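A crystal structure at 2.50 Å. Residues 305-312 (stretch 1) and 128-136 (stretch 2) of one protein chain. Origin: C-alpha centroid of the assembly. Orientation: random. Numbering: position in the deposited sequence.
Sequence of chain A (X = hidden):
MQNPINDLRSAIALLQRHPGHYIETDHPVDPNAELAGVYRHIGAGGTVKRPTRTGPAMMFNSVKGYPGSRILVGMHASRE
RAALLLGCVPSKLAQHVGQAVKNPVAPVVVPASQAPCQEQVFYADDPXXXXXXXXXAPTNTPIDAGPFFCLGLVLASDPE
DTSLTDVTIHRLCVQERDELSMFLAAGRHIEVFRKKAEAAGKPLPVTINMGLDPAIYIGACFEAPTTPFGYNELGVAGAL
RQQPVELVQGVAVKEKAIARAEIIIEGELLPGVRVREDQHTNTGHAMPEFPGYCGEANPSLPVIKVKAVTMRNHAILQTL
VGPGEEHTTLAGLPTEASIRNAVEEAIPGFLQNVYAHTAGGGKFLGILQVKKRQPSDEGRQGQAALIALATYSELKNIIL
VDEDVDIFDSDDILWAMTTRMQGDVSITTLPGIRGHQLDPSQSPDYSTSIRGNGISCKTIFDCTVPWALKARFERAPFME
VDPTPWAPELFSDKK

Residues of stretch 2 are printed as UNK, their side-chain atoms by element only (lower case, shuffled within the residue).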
ATOM      1  N   LYS A 305     -38.544 -39.384  -0.422  1.00 78.26           N
ATOM      2  CA  LYS A 305     -39.617 -40.210  -0.962  1.00 79.55           C
ATOM      3  C   LYS A 305     -40.889 -39.868  -0.197  1.00 78.90           C
ATOM      4  O   LYS A 305     -41.012 -40.195   0.987  1.00 79.54           O
ATOM      5  CB  LYS A 305     -39.279 -41.692  -0.836  1.00 82.20           C
ATOM      6  CG  LYS A 305     -40.191 -42.625  -1.612  1.00 83.79           C
ATOM      7  CD  LYS A 305     -39.706 -42.813  -3.038  1.00 84.25           C
ATOM      8  CE  LYS A 305     -40.392 -43.998  -3.697  1.00 86.44           C
ATOM      9  NZ  LYS A 305     -39.886 -44.250  -5.074  1.00 87.16           N
ATOM     10  N   VAL A 306     -41.828 -39.200  -0.867  1.00 78.58           N
ATOM     11  CA  VAL A 306     -43.040 -38.759  -0.191  1.00 77.89           C
ATOM     12  C   VAL A 306     -43.950 -39.952   0.061  1.00 79.93           C
ATOM     13  O   VAL A 306     -44.122 -40.824  -0.801  1.00 82.29           O
ATOM     14  CB  VAL A 306     -43.751 -37.669  -1.013  1.00 80.53           C
ATOM     15  CG1 VAL A 306     -44.018 -38.149  -2.421  1.00 82.91           C
ATOM     16  CG2 VAL A 306     -45.051 -37.254  -0.340  1.00 81.09           C
ATOM     17  N   LYS A 307     -44.518 -40.010   1.264  1.00 79.32           N
ATOM     18  CA  LYS A 307     -45.502 -41.025   1.610  1.00 81.18           C
ATOM     19  C   LYS A 307     -46.927 -40.503   1.560  1.00 80.48           C
ATOM     20  O   LYS A 307     -47.839 -41.253   1.201  1.00 81.87           O
ATOM     21  CB  LYS A 307     -45.218 -41.586   3.006  1.00 82.35           C
ATOM     22  CG  LYS A 307     -43.869 -42.267   3.131  1.00 83.48           C
ATOM     23  CD  LYS A 307     -43.730 -43.383   2.113  1.00 85.32           C
ATOM     24  CE  LYS A 307     -42.359 -44.031   2.185  1.00 86.54           C
ATOM     25  NZ  LYS A 307     -42.199 -45.100   1.163  1.00 88.43           N
ATOM     26  N   ALA A 308     -47.136 -39.236   1.905  1.00 78.48           N
ATOM     27  CA  ALA A 308     -48.460 -38.642   1.853  1.00 77.81           C
ATOM     28  C   ALA A 308     -48.329 -37.140   1.666  1.00 75.44           C
ATOM     29  O   ALA A 308     -47.388 -36.518   2.162  1.00 74.34           O
ATOM     30  CB  ALA A 308     -49.266 -38.945   3.121  1.00 83.42           C
ATOM     31  N   VAL A 309     -49.280 -36.567   0.935  1.00 74.77           N
ATOM     32  CA  VAL A 309     -49.427 -35.122   0.823  1.00 72.72           C
ATOM     33  C   VAL A 309     -50.699 -34.731   1.558  1.00 72.67           C
ATOM     34  O   VAL A 309     -51.717 -35.427   1.474  1.00 74.02           O
ATOM     35  CB  VAL A 309     -49.464 -34.653  -0.643  1.00 72.02           C
ATOM     36  CG1 VAL A 309     -49.466 -33.136  -0.716  1.00 69.97           C
ATOM     37  CG2 VAL A 309     -48.281 -35.215  -1.401  1.00 72.47           C
ATOM     38  N   THR A 310     -50.638 -33.618   2.282  1.00 71.23           N
ATOM     39  CA  THR A 310     -51.682 -33.243   3.223  1.00 71.29           C
ATOM     40  C   THR A 310     -51.921 -31.745   3.125  1.00 69.47           C
ATOM     41  O   THR A 310     -50.981 -30.958   3.259  1.00 72.49           O
ATOM     42  CB  THR A 310     -51.277 -33.652   4.646  1.00 71.98           C
ATOM     43  OG1 THR A 310     -51.654 -35.016   4.878  1.00 74.04           O
ATOM     44  CG2 THR A 310     -51.914 -32.770   5.683  1.00 71.36           C
HETATM   45  N   MSE A 311     -53.170 -31.356   2.881  1.00 69.53           N
HETATM   46  CA  MSE A 311     -53.500 -29.947   2.681  1.00 68.01           C
HETATM   47  C   MSE A 311     -54.931 -29.620   3.098  1.00 68.48           C
HETATM   48  O   MSE A 311     -55.774 -30.509   3.198  1.00 69.99           O
HETATM   49  CB  MSE A 311     -53.278 -29.559   1.220  1.00 67.29           C
HETATM   50  CG  MSE A 311     -54.032 -30.414   0.217  1.00 68.61           C
HETATM   51 SE   MSE A 311     -53.492 -30.036  -1.620  1.00 71.38          SE
HETATM   52  CE  MSE A 311     -55.097 -29.119  -2.238  1.00 77.01           C
ATOM     53  N   ARG A 312     -55.196 -28.343   3.362  1.00 67.29           N
ATOM     54  CA  ARG A 312     -56.547 -27.923   3.684  1.00 67.74           C
ATOM     55  C   ARG A 312     -57.352 -27.693   2.407  1.00 67.85           C
ATOM     56  O   ARG A 312     -56.835 -27.768   1.289  1.00 67.46           O
ATOM     57  CB  ARG A 312     -56.545 -26.662   4.549  1.00 66.66           C
ATOM     58  CG  ARG A 312     -55.292 -25.818   4.490  1.00 65.03           C
ATOM     59  CD  ARG A 312     -55.571 -24.429   5.054  1.00 64.07           C
ATOM     60  NE  ARG A 312     -55.164 -24.267   6.448  1.00 64.04           N
ATOM     61  CZ  ARG A 312     -55.614 -23.304   7.250  1.00 63.76           C
ATOM     62  NH1 ARG A 312     -55.183 -23.221   8.501  1.00 63.86           N
ATOM     63  NH2 ARG A 312     -56.508 -22.431   6.806  1.00 63.50           N
ATOM     64  N   UNK A 128     -52.173 -44.137  -8.979  1.00 81.42           N
ATOM     65  CA  UNK A 128     -52.450 -42.930  -9.745  1.00 79.96           C
ATOM     66  C   UNK A 128     -51.939 -41.671  -9.059  1.00 77.09           C
ATOM     67  O   UNK A 128     -52.209 -40.565  -9.537  1.00 75.74           O
ATOM     68  c   UNK A 128     -53.951 -42.806 -10.010  1.00 80.76           C
ATOM     69  o   UNK A 128     -55.578 -44.441 -10.594  1.00 85.12           O
ATOM     70  c   UNK A 128     -54.480 -43.922 -10.886  1.00 83.71           C
ATOM     71  o   UNK A 128     -53.793 -44.285 -11.864  1.00 84.79           O
ATOM     72  N   UNK A 129     -51.211 -41.813  -7.953  1.00 76.27           N
ATOM     73  CA  UNK A 129     -50.648 -40.657  -7.274  1.00 73.74           C
ATOM     74  C   UNK A 129     -49.543 -40.033  -8.117  1.00 72.83           C
ATOM     75  O   UNK A 129     -48.719 -40.733  -8.711  1.00 74.08           O
ATOM     76  c   UNK A 129     -48.087 -39.737  -5.212  1.00 70.36           C
ATOM     77  c   UNK A 129     -48.260 -37.857  -3.755  1.00 67.07           C
ATOM     78  c   UNK A 129     -47.491 -38.704  -4.521  1.00 68.36           C
ATOM     79  c   UNK A 129     -49.625 -38.043  -3.683  1.00 67.79           C
ATOM     80  c   UNK A 129     -50.102 -41.060  -5.905  1.00 73.44           C
ATOM     81  c   UNK A 129     -49.456 -39.935  -5.152  1.00 71.08           C
ATOM     82  c   UNK A 129     -50.216 -39.077  -4.379  1.00 69.77           C
ATOM     83  N   UNK A 130     -49.534 -38.703  -8.166  1.00 70.81           N
ATOM     84  CA  UNK A 130     -48.521 -37.969  -8.918  1.00 69.87           C
ATOM     85  C   UNK A 130     -48.395 -36.585  -8.309  1.00 67.47           C
ATOM     86  O   UNK A 130     -49.365 -35.819  -8.307  1.00 66.74           O
ATOM     87  c   UNK A 130     -48.888 -37.879 -10.400  1.00 70.87           C
ATOM     88  o   UNK A 130     -47.830 -37.470 -12.495  1.00 71.65           O
ATOM     89  o   UNK A 130     -46.759 -36.841 -10.692  1.00 69.05           O
ATOM     90  c   UNK A 130     -47.744 -37.361 -11.255  1.00 70.44           C
ATOM     91  N   UNK A 131     -47.205 -36.264  -7.802  1.00 66.41           N
ATOM     92  CA  UNK A 131     -46.992 -34.964  -7.179  1.00 64.29           C
ATOM     93  C   UNK A 131     -47.137 -33.834  -8.188  1.00 63.44           C
ATOM     94  O   UNK A 131     -47.517 -32.717  -7.818  1.00 61.99           O
ATOM     95  c   UNK A 131     -46.516 -33.904  -4.425  1.00 61.67           C
ATOM     96  c   UNK A 131     -45.613 -34.928  -6.523  1.00 63.65           C
ATOM     97  c   UNK A 131     -45.376 -33.892  -5.428  1.00 61.82           C
ATOM     98  c   UNK A 131     -44.049 -34.160  -4.737  1.00 61.72           C
ATOM     99  N   UNK A 132     -46.850 -34.104  -9.463  1.00 64.49           N
ATOM    100  CA  UNK A 132     -46.989 -33.078 -10.490  1.00 63.92           C
ATOM    101  C   UNK A 132     -48.449 -32.701 -10.706  1.00 64.01           C
ATOM    102  O   UNK A 132     -48.767 -31.523 -10.904  1.00 62.87           O
ATOM    103  c   UNK A 132     -43.420 -36.471 -12.913  1.00 73.27           C
ATOM    104  n   UNK A 132     -43.243 -35.430 -12.105  1.00 70.73           N
ATOM    105  c   UNK A 132     -44.283 -34.869 -11.248  1.00 67.26           C
ATOM    106  n   UNK A 132     -44.599 -37.079 -12.968  1.00 71.05           N
ATOM    107  n   UNK A 132     -42.417 -36.910 -13.660  1.00 72.77           N
ATOM    108  c   UNK A 132     -46.364 -33.551 -11.803  1.00 66.97           C
ATOM    109  c   UNK A 132     -44.844 -33.578 -11.823  1.00 66.05           C
ATOM    110  N   UNK A 133     -49.351 -33.686 -10.687  1.00 65.50           N
ATOM    111  CA  UNK A 133     -50.773 -33.387 -10.811  1.00 65.79           C
ATOM    112  C   UNK A 133     -51.323 -32.696  -9.573  1.00 64.42           C
ATOM    113  O   UNK A 133     -52.354 -32.021  -9.657  1.00 64.24           O
ATOM    114  c   UNK A 133     -51.121 -35.522 -12.226  1.00 69.76           C
ATOM    115  c   UNK A 133     -52.040 -36.733 -12.365  1.00 71.99           C
ATOM    116  c   UNK A 133     -51.577 -34.666 -11.058  1.00 67.95           C
ATOM    117  n   UNK A 133     -51.315 -37.294 -14.695  1.00 74.55           N
ATOM    118  c   UNK A 133     -51.466 -37.787 -13.298  1.00 74.06           C
ATOM    119  N   UNK A 134     -50.661 -32.850  -8.431  1.00 63.62           N
ATOM    120  CA  UNK A 134     -51.195 -32.392  -7.157  1.00 62.72           C
ATOM    121  C   UNK A 134     -50.832 -30.944  -6.854  1.00 60.84           C
ATOM    122  O   UNK A 134     -51.694 -30.166  -6.430  1.00 60.34           O
ATOM    123  c   UNK A 134     -50.696 -33.305  -6.037  1.00 63.03           C
ATOM    124  c   UNK A 134     -53.001 -33.606  -5.128  1.00 64.30           C
ATOM    125  c   UNK A 134     -51.542 -33.410  -4.770  1.00 63.11           C
ATOM    126  c   UNK A 134     -51.052 -34.565  -3.921  1.00 63.95           C
ATOM    127  N   UNK A 135     -49.574 -30.560  -7.065  1.00 65.59           N
ATOM    128  CA  UNK A 135     -49.096 -29.243  -6.686  1.00 58.42           C
ATOM    129  C   UNK A 135     -48.422 -28.569  -7.883  1.00 57.95           C
ATOM    130  O   UNK A 135     -47.540 -29.170  -8.513  1.00 58.55           O
ATOM    131  c   UNK A 135     -48.118 -29.343  -5.512  1.00 57.60           C
ATOM    132  c   UNK A 135     -48.704 -29.985  -4.254  1.00 58.04           C
ATOM    133  c   UNK A 135     -49.859 -29.152  -3.738  1.00 57.62           C
ATOM    134  c   UNK A 135     -47.643 -30.151  -3.186  1.00 57.56           C
ATOM    135  N   UNK A 136     -48.792 -27.409  -8.205  1.00 57.20           N
ATOM    136  CA  UNK A 136     -48.120 -26.675  -9.296  1.00 56.89           C
ATOM    137  C   UNK A 136     -46.876 -25.932  -8.811  1.00 55.64           C
ATOM    138  O   UNK A 136     -46.851 -24.715  -8.627  1.00 54.61           O
ATOM    139  c   UNK A 136     -49.970 -26.684  -7.699  1.00 56.86           C
ATOM    140  c   UNK A 136     -49.212 -25.715  -9.771  1.00 56.78           C
ATOM    141  c   UNK A 136     -49.994 -25.426  -8.534  1.00 56.27           C
TER

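Position 128 carries four side-chain atoms, two carbons and then two oxygens on the second, a short carboxylate. Nothing on stretch 1 lies within reach, and the group is exposed. Two carbons, counting the carboxylate carbon, are one too few for glutamate, so this is Asp128.

Position 129 has seven carbons, one leading into a six-membered ring with no heteroatom. Its CA-to-CB bond points toward the strand, and the ring approaches CG2 of Val309 and CG1 of Val306. A plain six-carbon ring without a hydroxyl is Phe129. Its CZ lies 3.5 Å from Val309 CG2, which sits at the ring edge, near the ring plane; CE1 is 4.1 Å from Val306 CG1.

Position 130 again shows two carbons, the second bearing two oxygens, and stays clear of stretch 1. One oxygen lies close to the backbone N of position 132, as expected of a residue capping the start of a helix. This is Asp130; Asp130 OD1 accepts from the backbone N of position 132 at 3.0 Å.

Position 131 has four carbons, forked at the second, and one branch tip reaches CG2 of Val309. Isoleucine would fork at its first carbon, so the residue is Leu131. Its CD1 packs 3.7 Å from Val309 CG2.

Position 132 runs three carbons, a nitrogen, then a carbon carrying two more nitrogens: a guanidinium, hence Arg132. It is exposed and out of reach of the strand, but it folds back on the cap. Arg132 NH1 lies 3.1 Å from Asp130 OD1 in a salt bridge, so one carboxylate serves both the backbone and the side chain of the same residue.

Position 133 is a row of four carbons ending in nitrogen, exposed and far from stretch 1: Lys133.

Position 134 has four carbons forked at the second; its CA-to-CB bond points toward the strand, and a branch tip lies close to Val309 CB. This is Leu134; its CD2 stands 3.6 Å from Val309 CB.

Position 135 repeats the four-carbon fork and is buried, with its two tips near Val309 and Met311, a selenomethionine. It is Leu135, the first residue to leave helical geometry. Its CD1 is 4.3 Å from Val309 CG1, and its CD2 is 4.3 Å from Met311 SE.

Position 136 has three carbons closing a ring onto the backbone N. That closure defines Pro136, which does not touch the strand.

The contact has a simple pattern. Along the strand, the CA-to-CB bonds of Val306, Val309 and Met311 point toward stretch 2, while those of Lys307, Ala308 and Thr310 point away. Val309 is the hub, touching Phe129, Leu131, Leu134 and Leu135. No hydrogen bond crosses between the stretches, so the fit rests on apolar packing. Stretch 2 carries its own polar bonds: Asp130 caps the helix, and Leu135 N donates to Leu131 O over 3.1 Å. The rule to read here is a separation of tasks, with Asp130 and Arg132 bonded to each other at the helix start, while Phe129 and the three leucines pack on Val306, Val309 and Met311.

Stretch 2, residues 128-136: DFDLRKLLP
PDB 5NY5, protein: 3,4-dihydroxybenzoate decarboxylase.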